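Local atomic coordinates of type II restriction enzyme AgeI (PDB entry 5DWA), a protein that recognises the double-stranded DNA sequence 5'-ACCGGT-3' and cleaves it after the first A, leaving fragments with terminal 5'-phosphates. Residues D65-V70 against G93-V98; A236-N241 against T270-A275. All coordinates share one frame; numbering follows the deposited sequence.

Interaction 1. Residues D65-V70 against G93-V98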
ATOM      1  N   ASP A  65      -4.825  -3.908  20.872  1.00 13.82           N
ATOM      2  CA  ASP A  65      -3.918  -3.119  21.705  1.00 14.50           C
ATOM      3  C   ASP A  65      -2.671  -3.913  22.087  1.00 14.21           C
ATOM      4  O   ASP A  65      -1.582  -3.351  22.170  1.00 15.25           O
ATOM      5  CB  ASP A  65      -4.625  -2.626  22.977  1.00 16.11           C
ATOM      6  CG  ASP A  65      -5.526  -1.431  22.724  1.00 19.07           C
ATOM      7  OD1 ASP A  65      -5.830  -1.134  21.553  1.00 19.45           O
ATOM      8  OD2 ASP A  65      -5.938  -0.788  23.710  1.00 21.06           O
ATOM      9  N   LEU A  66      -2.813  -5.220  22.300  1.00 13.85           N
ATOM     10  CA  LEU A  66      -1.642  -6.033  22.595  1.00 13.45           C
ATOM     11  C   LEU A  66      -0.709  -6.051  21.395  1.00 13.32           C
ATOM     12  O   LEU A  66       0.508  -6.014  21.536  1.00 15.19           O
ATOM     13  CB  LEU A  66      -2.028  -7.459  22.976  1.00 14.32           C
ATOM     14  CG  LEU A  66      -2.756  -7.631  24.308  1.00 15.54           C
ATOM     15  CD1 LEU A  66      -3.188  -9.072  24.481  1.00 16.77           C
ATOM     16  CD2 LEU A  66      -1.844  -7.204  25.454  1.00 17.44           C
ATOM     17  N   TRP A  67      -1.285  -6.115  20.203  1.00 13.24           N
ATOM     18  CA  TRP A  67      -0.472  -6.107  18.997  1.00 11.84           C
ATOM     19  C   TRP A  67       0.211  -4.759  18.805  1.00 12.75           C
ATOM     20  O   TRP A  67       1.415  -4.686  18.557  1.00 14.14           O
ATOM     21  CB  TRP A  67      -1.340  -6.429  17.784  1.00 11.58           C
ATOM     22  CG  TRP A  67      -0.615  -6.641  16.504  1.00 11.39           C
ATOM     23  CD1 TRP A  67      -0.194  -5.693  15.618  1.00 11.79           C
ATOM     24  CD2 TRP A  67      -0.259  -7.905  15.945  1.00 10.22           C
ATOM     25  NE1 TRP A  67       0.414  -6.296  14.533  1.00 10.48           N
ATOM     26  CE2 TRP A  67       0.384  -7.653  14.715  1.00 10.87           C
ATOM     27  CE3 TRP A  67      -0.433  -9.231  16.365  1.00 10.80           C
ATOM     28  CZ2 TRP A  67       0.865  -8.693  13.901  1.00 11.41           C
ATOM     29  CZ3 TRP A  67       0.031 -10.257  15.551  1.00 11.20           C
ATOM     30  CH2 TRP A  67       0.671  -9.980  14.328  1.00 11.70           C
ATOM     31  N   HIS A  68      -0.577  -3.691  18.914  1.00 12.32           N
ATOM     32  CA  HIS A  68      -0.125  -2.362  18.533  1.00 13.11           C
ATOM     33  C   HIS A  68       0.665  -1.646  19.616  1.00 13.53           C
ATOM     34  O   HIS A  68       1.651  -0.981  19.307  1.00 13.82           O
ATOM     35  CB  HIS A  68      -1.329  -1.503  18.125  1.00 14.24           C
ATOM     36  CG  HIS A  68      -0.968  -0.117  17.696  1.00 17.17           C
ATOM     37  ND1 HIS A  68      -0.077   0.139  16.677  1.00 18.36           N
ATOM     38  CD2 HIS A  68      -1.379   1.090  18.152  1.00 19.69           C
ATOM     39  CE1 HIS A  68       0.047   1.446  16.525  1.00 20.05           C
ATOM     40  NE2 HIS A  68      -0.732   2.044  17.407  1.00 21.13           N
ATOM     41  N   HIS A  69       0.226  -1.755  20.869  1.00 13.54           N
ATOM     42  CA  HIS A  69       0.875  -1.013  21.952  1.00 13.47           C
ATOM     43  C   HIS A  69       1.948  -1.829  22.663  1.00 14.24           C
ATOM     44  O   HIS A  69       2.785  -1.255  23.358  1.00 15.80           O
ATOM     45  CB  HIS A  69      -0.148  -0.524  22.996  1.00 14.20           C
ATOM     46  CG  HIS A  69      -1.051   0.565  22.504  1.00 15.47           C
ATOM     47  ND1 HIS A  69      -0.602   1.626  21.751  1.00 16.69           N
ATOM     48  CD2 HIS A  69      -2.380   0.764  22.677  1.00 17.02           C
ATOM     49  CE1 HIS A  69      -1.611   2.427  21.470  1.00 17.68           C
ATOM     50  NE2 HIS A  69      -2.704   1.927  22.023  1.00 17.95           N
ATOM     51  N   VAL A  70       1.932  -3.154  22.502  1.00 13.48           N
ATOM     52  CA  VAL A  70       2.924  -3.992  23.184  1.00 14.09           C
ATOM     53  C   VAL A  70       3.913  -4.612  22.203  1.00 13.74           C
ATOM     54  O   VAL A  70       5.082  -4.240  22.190  1.00 15.68           O
ATOM     55  CB  VAL A  70       2.258  -5.112  24.016  1.00 14.65           C
ATOM     56  CG1 VAL A  70       3.321  -5.973  24.720  1.00 15.37           C
ATOM     57  CG2 VAL A  70       1.295  -4.511  25.020  1.00 15.35           C
ATOM     58  N   GLY A  93       2.818  -8.600   9.027  1.00 13.19           N
ATOM     59  CA  GLY A  93       1.693  -9.015   8.203  1.00 14.21           C
ATOM     60  C   GLY A  93       1.591 -10.523   8.182  1.00 14.25           C
ATOM     61  O   GLY A  93       0.541 -11.100   8.470  1.00 14.79           O
ATOM     62  N   GLU A  94       2.707 -11.170   7.864  1.00 13.50           N
ATOM     63  CA  GLU A  94       2.738 -12.624   7.880  1.00 12.40           C
ATOM     64  C   GLU A  94       2.561 -13.173   9.295  1.00 13.10           C
ATOM     65  O   GLU A  94       2.029 -14.271   9.485  1.00 12.33           O
ATOM     66  CB  GLU A  94       4.039 -13.134   7.259  1.00 13.49           C
ATOM     67  CG  GLU A  94       4.128 -12.794   5.773  1.00 16.11           C
ATOM     68  CD  GLU A  94       5.241 -13.518   5.043  1.00 18.90           C
ATOM     69  OE1 GLU A  94       6.176 -14.002   5.708  1.00 18.78           O
ATOM     70  OE2 GLU A  94       5.161 -13.614   3.793  1.00 22.46           O
ATOM     71  N   ALA A  95       2.983 -12.416  10.299  1.00 12.82           N
ATOM     72  CA  ALA A  95       2.808 -12.876  11.673  1.00 11.23           C
ATOM     73  C   ALA A  95       1.332 -13.010  12.038  1.00 11.56           C
ATOM     74  O   ALA A  95       0.965 -13.907  12.786  1.00 12.24           O
ATOM     75  CB  ALA A  95       3.506 -11.940  12.645  1.00 11.79           C
ATOM     76  N   PHE A  96       0.477 -12.125  11.529  1.00 11.84           N
ATOM     77  CA  PHE A  96      -0.942 -12.233  11.854  1.00 11.76           C
ATOM     78  C   PHE A  96      -1.544 -13.493  11.202  1.00 11.65           C
ATOM     79  O   PHE A  96      -2.372 -14.183  11.806  1.00 12.06           O
ATOM     80  CB  PHE A  96      -1.679 -10.956  11.431  1.00 12.45           C
ATOM     81  CG  PHE A  96      -3.144 -10.960  11.765  1.00 12.09           C
ATOM     82  CD1 PHE A  96      -3.601 -11.379  13.001  1.00 13.19           C
ATOM     83  CD2 PHE A  96      -4.065 -10.521  10.830  1.00 12.84           C
ATOM     84  CE1 PHE A  96      -4.960 -11.367  13.295  1.00 13.32           C
ATOM     85  CE2 PHE A  96      -5.426 -10.510  11.109  1.00 12.85           C
ATOM     86  CZ  PHE A  96      -5.874 -10.935  12.343  1.00 13.72           C
ATOM     87  N   GLU A  97      -1.117 -13.803   9.979  1.00 11.28           N
ATOM     88  CA  GLU A  97      -1.485 -15.081   9.354  1.00 11.89           C
ATOM     89  C   GLU A  97      -1.070 -16.271  10.229  1.00 12.63           C
ATOM     90  O   GLU A  97      -1.867 -17.183  10.465  1.00 12.77           O
ATOM     91  CB  GLU A  97      -0.842 -15.223   7.985  1.00 12.41           C
ATOM     92  CG  GLU A  97      -1.202 -14.102   7.020  1.00 14.57           C
ATOM     93  CD  GLU A  97      -0.466 -14.278   5.713  1.00 18.88           C
ATOM     94  OE1 GLU A  97      -0.795 -15.229   4.979  1.00 20.00           O
ATOM     95  OE2 GLU A  97       0.466 -13.500   5.437  1.00 22.25           O
ATOM     96  N   VAL A  98       0.182 -16.269  10.686  1.00 12.45           N
ATOM     97  CA  VAL A  98       0.675 -17.323  11.582  1.00 12.27           C
ATOM     98  C   VAL A  98      -0.221 -17.456  12.805  1.00 12.58           C
ATOM     99  O   VAL A  98      -0.599 -18.555  13.193  1.00 13.75           O
ATOM    100  CB  VAL A  98       2.125 -17.051  12.043  1.00 13.02           C
ATOM    101  CG1 VAL A  98       2.518 -17.987  13.199  1.00 13.86           C
ATOM    102  CG2 VAL A  98       3.087 -17.219  10.888  1.00 13.66           C
TER
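Trp-67 and Phe-96 form an edge-to-face (T-shaped) aromatic pair that joins helix 63-78 to helix 84-109 in the helical part of this PD-(D/E)XK nuclease. The planes of the indole six-membered ring and the phenyl ring stand at 75°, and it is Phe-96 that presents its edge to the indole face. Their centroids are 6.0 Å apart; a tighter touch is made by Trp-67 CH2, which lies 3.9 Å from Phe-96 CB, at the root of the phenyl group. The same CH2 meets Ala-95 CB at 3.8 Å, which makes the far corner of the indole the point of the contact. Trp-67 spans most of the separation between the helices: the nearest CA atoms, those of Trp-67 and Phe-96, are 9.4 Å apart. Its CG is anti to the backbone N (chi1 -172°), which carries the indole across to the second helix. No hydrogen bond crosses between the segments; the contact is apolar and fully buried. Phe-51 adds another edge-to-face partner to Trp-67, and Ile-47 of helix 43-57 touches both Trp-67 and Ala-95. At the helix backbone, Trp-67 CH2 comes to 3.5 Å from Phe-96 N, with Ala-95 C at the ring edge, in its plane.

Interaction 2. Residues A236-N241 against T270-A275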
ATOM      1  N   ALA A 236     -17.889 -11.840   5.192  1.00 14.57           N
ATOM      2  CA  ALA A 236     -18.024 -11.411   6.577  1.00 15.77           C
ATOM      3  C   ALA A 236     -16.716 -10.783   7.004  1.00 14.91           C
ATOM      4  O   ALA A 236     -15.685 -11.020   6.388  1.00 15.45           O
ATOM      5  CB  ALA A 236     -18.369 -12.569   7.481  1.00 15.84           C
ATOM      6  N   CYS A 237     -16.774  -9.962   8.046  1.00 14.07           N
ATOM      7  CA  CYS A 237     -15.580  -9.347   8.602  1.00 14.57           C
ATOM      8  C   CYS A 237     -15.512  -9.642  10.088  1.00 14.93           C
ATOM      9  O   CYS A 237     -16.509  -9.505  10.810  1.00 16.39           O
ATOM     10  CB  CYS A 237     -15.584  -7.835   8.347  1.00 15.00           C
ATOM     11  SG  CYS A 237     -14.250  -6.908   9.178  1.00 16.59           S
ATOM     12  N   PHE A 238     -14.336 -10.067  10.533  1.00 14.08           N
ATOM     13  CA  PHE A 238     -14.100 -10.335  11.943  1.00 14.74           C
ATOM     14  C   PHE A 238     -12.984  -9.441  12.419  1.00 14.67           C
ATOM     15  O   PHE A 238     -11.887  -9.488  11.883  1.00 14.18           O
ATOM     16  CB  PHE A 238     -13.765 -11.810  12.160  1.00 16.12           C
ATOM     17  CG  PHE A 238     -14.898 -12.719  11.815  1.00 17.00           C
ATOM     18  CD1 PHE A 238     -15.102 -13.123  10.503  1.00 17.57           C
ATOM     19  CD2 PHE A 238     -15.795 -13.130  12.789  1.00 17.06           C
ATOM     20  CE1 PHE A 238     -16.162 -13.946  10.177  1.00 18.09           C
ATOM     21  CE2 PHE A 238     -16.859 -13.940  12.463  1.00 18.47           C
ATOM     22  CZ  PHE A 238     -17.042 -14.348  11.157  1.00 18.87           C
ATOM     23  N   SER A 239     -13.290  -8.592  13.396  1.00 14.98           N
ATOM     24  CA  SER A 239     -12.297  -7.698  13.960  1.00 14.40           C
ATOM     25  C   SER A 239     -11.950  -8.130  15.367  1.00 14.50           C
ATOM     26  O   SER A 239     -12.818  -8.565  16.127  1.00 15.12           O
ATOM     27  CB  SER A 239     -12.801  -6.257  13.967  1.00 14.68           C
ATOM     28  OG  SER A 239     -11.888  -5.434  14.683  1.00 15.18           O
ATOM     29  N   TYR A 240     -10.675  -7.995  15.713  1.00 14.88           N
ATOM     30  CA  TYR A 240     -10.219  -8.336  17.053  1.00 15.31           C
ATOM     31  C   TYR A 240      -9.773  -7.086  17.790  1.00 14.88           C
ATOM     32  O   TYR A 240      -9.005  -7.146  18.748  1.00 15.11           O
ATOM     33  CB  TYR A 240      -9.108  -9.383  16.984  1.00 15.26           C
ATOM     34  CG  TYR A 240      -9.593 -10.626  16.279  1.00 15.43           C
ATOM     35  CD1 TYR A 240      -9.325 -10.834  14.928  1.00 15.48           C
ATOM     36  CD2 TYR A 240     -10.379 -11.556  16.947  1.00 15.91           C
ATOM     37  CE1 TYR A 240      -9.800 -11.968  14.270  1.00 16.28           C
ATOM     38  CE2 TYR A 240     -10.860 -12.684  16.297  1.00 16.92           C
ATOM     39  CZ  TYR A 240     -10.562 -12.881  14.959  1.00 17.47           C
ATOM     40  OH  TYR A 240     -11.045 -13.995  14.304  1.00 18.18           O
ATOM     41  N   ASN A 241     -10.269  -5.948  17.320  1.00 13.86           N
ATOM     42  CA  ASN A 241     -10.184  -4.721  18.095  1.00 13.92           C
ATOM     43  C   ASN A 241     -11.486  -4.582  18.859  1.00 14.30           C
ATOM     44  O   ASN A 241     -12.530  -4.374  18.248  1.00 15.23           O
ATOM     45  CB  ASN A 241      -9.956  -3.514  17.184  1.00 13.75           C
ATOM     46  CG  ASN A 241      -9.655  -2.242  17.955  1.00 14.57           C
ATOM     47  OD1 ASN A 241     -10.066  -2.088  19.104  1.00 14.43           O
ATOM     48  ND2 ASN A 241      -8.925  -1.324  17.325  1.00 15.76           N
ATOM     49  N   THR A 270     -15.472 -19.185  14.382  1.00 18.56           N
ATOM     50  CA  THR A 270     -15.568 -20.632  14.200  1.00 19.45           C
ATOM     51  C   THR A 270     -17.030 -21.052  14.013  1.00 20.47           C
ATOM     52  O   THR A 270     -17.330 -21.891  13.167  1.00 20.38           O
ATOM     53  CB  THR A 270     -14.933 -21.410  15.369  1.00 20.61           C
ATOM     54  OG1 THR A 270     -15.658 -21.170  16.583  1.00 22.27           O
ATOM     55  CG2 THR A 270     -13.486 -20.992  15.549  1.00 20.34           C
ATOM     56  N   ASP A 271     -17.937 -20.443  14.775  1.00 21.91           N
ATOM     57  CA  ASP A 271     -19.365 -20.705  14.597  1.00 24.48           C
ATOM     58  C   ASP A 271     -19.789 -20.388  13.167  1.00 23.75           C
ATOM     59  O   ASP A 271     -20.577 -21.121  12.557  1.00 25.02           O
ATOM     60  CB  ASP A 271     -20.201 -19.886  15.583  1.00 28.15           C
ATOM     61  CG  ASP A 271     -20.089 -20.391  17.008  1.00 32.07           C
ATOM     62  OD1 ASP A 271     -19.630 -21.536  17.210  1.00 33.13           O
ATOM     63  OD2 ASP A 271     -20.470 -19.640  17.930  1.00 34.61           O
ATOM     64  N   TYR A 272     -19.256 -19.292  12.637  1.00 22.52           N
ATOM     65  CA  TYR A 272     -19.555 -18.859  11.279  1.00 21.61           C
ATOM     66  C   TYR A 272     -19.078 -19.874  10.245  1.00 19.92           C
ATOM     67  O   TYR A 272     -19.839 -20.276   9.370  1.00 20.52           O
ATOM     68  CB  TYR A 272     -18.922 -17.491  11.010  1.00 22.05           C
ATOM     69  CG  TYR A 272     -19.013 -17.041   9.574  1.00 23.77           C
ATOM     70  CD1 TYR A 272     -20.198 -16.527   9.058  1.00 23.84           C
ATOM     71  CD2 TYR A 272     -17.912 -17.122   8.731  1.00 24.60           C
ATOM     72  CE1 TYR A 272     -20.285 -16.116   7.745  1.00 23.95           C
ATOM     73  CE2 TYR A 272     -17.989 -16.713   7.418  1.00 24.34           C
ATOM     74  CZ  TYR A 272     -19.175 -16.207   6.930  1.00 24.69           C
ATOM     75  OH  TYR A 272     -19.256 -15.799   5.620  1.00 26.82           O
ATOM     76  N   LEU A 273     -17.820 -20.289  10.349  1.00 19.70           N
ATOM     77  CA  LEU A 273     -17.284 -21.283   9.426  1.00 19.45           C
ATOM     78  C   LEU A 273     -18.048 -22.601   9.511  1.00 20.50           C
ATOM     79  O   LEU A 273     -18.362 -23.203   8.487  1.00 21.61           O
ATOM     80  CB  LEU A 273     -15.800 -21.530   9.695  1.00 18.96           C
ATOM     81  CG  LEU A 273     -14.870 -20.377   9.322  1.00 19.26           C
ATOM     82  CD1 LEU A 273     -13.423 -20.826   9.438  1.00 18.06           C
ATOM     83  CD2 LEU A 273     -15.169 -19.853   7.919  1.00 19.51           C
ATOM     84  N   VAL A 274     -18.348 -23.042  10.729  1.00 21.17           N
ATOM     85  CA  VAL A 274     -19.038 -24.316  10.914  1.00 23.27           C
ATOM     86  C   VAL A 274     -20.428 -24.271  10.284  1.00 24.62           C
ATOM     87  O   VAL A 274     -20.834 -25.202   9.588  1.00 25.89           O
ATOM     88  CB  VAL A 274     -19.145 -24.689  12.408  1.00 23.42           C
ATOM     89  CG1 VAL A 274     -20.105 -25.857  12.605  1.00 24.07           C
ATOM     90  CG2 VAL A 274     -17.774 -25.030  12.961  1.00 23.60           C
ATOM     91  N   ALA A 275     -21.139 -23.170  10.505  1.00 24.48           N
ATOM     92  CA  ALA A 275     -22.476 -22.992   9.949  1.00 25.20           C
ATOM     93  C   ALA A 275     -22.447 -22.897   8.425  1.00 26.50           C
ATOM     94  O   ALA A 275     -23.276 -23.496   7.739  1.00 27.65           O
ATOM     95  CB  ALA A 275     -23.130 -21.759  10.542  1.00 24.28           C
TER
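Tyr-272 of helix 268-277 sets one face of its ring over Ala-236 and meets Phe-238 obliquely, packing the C-terminal helix against strand 236-239 of the mixed sheet in the nuclease fold. The tight part is apolar. Phe-238 CZ sits 3.7 Å from Tyr-272 CB and equally near CG, so the phenyl ring reaches the base of the tyrosine. Their planes meet at 57° with centroids 5.5 Å apart. Two residues earlier on the strand, Ala-236 makes a CH-pi contact: its CB lies 4.2 Å from the Tyr-272 ring centroid and 27° off the normal. The tyrosine's first torsion (chi1 172°) turns its ring opposite the backbone N and out from the helix, where it spans both strand residues. Replacing Tyr-272 by an alanine is likely to leave the Ala-236 methyl without its aromatic cover and to open a gap beside Phe-238. The other side is looser: Tyr-272 is partly exposed, and Asp-271, just before it, and Ala-275, three residues on, are exposed and make no contact with the strand segment. Phe-238, by contrast, is buried, with Phe-269 meeting it edge-to-face. Toward the hydroxyl end of the tyrosine, Ala-236 CB is 3.8 Å from both Tyr-272 CZ and OH.

Interactions 1 and 2 are both apolar, aromatic-led contacts without a hydrogen bond between their segments, yet they hold different elements: two helices in 65-70 with 93-98, a sheet strand and the C-terminal helix in 236-241 with 270-275. Interaction 1 lies deeper, about 7 Å from the chain centre against 12 Å, centre to centre, and all its touching residues are buried; interaction 2 includes a partly exposed tyrosine. Interaction 1 also comes nearer the bound DNA, about 4 Å against 11 Å between nearest atoms. Their centres are 18 Å apart, but helix 84-109 connects them: it supplies Phe-96 to the first, while its Leu-108 touches Thr-270 and Leu-273.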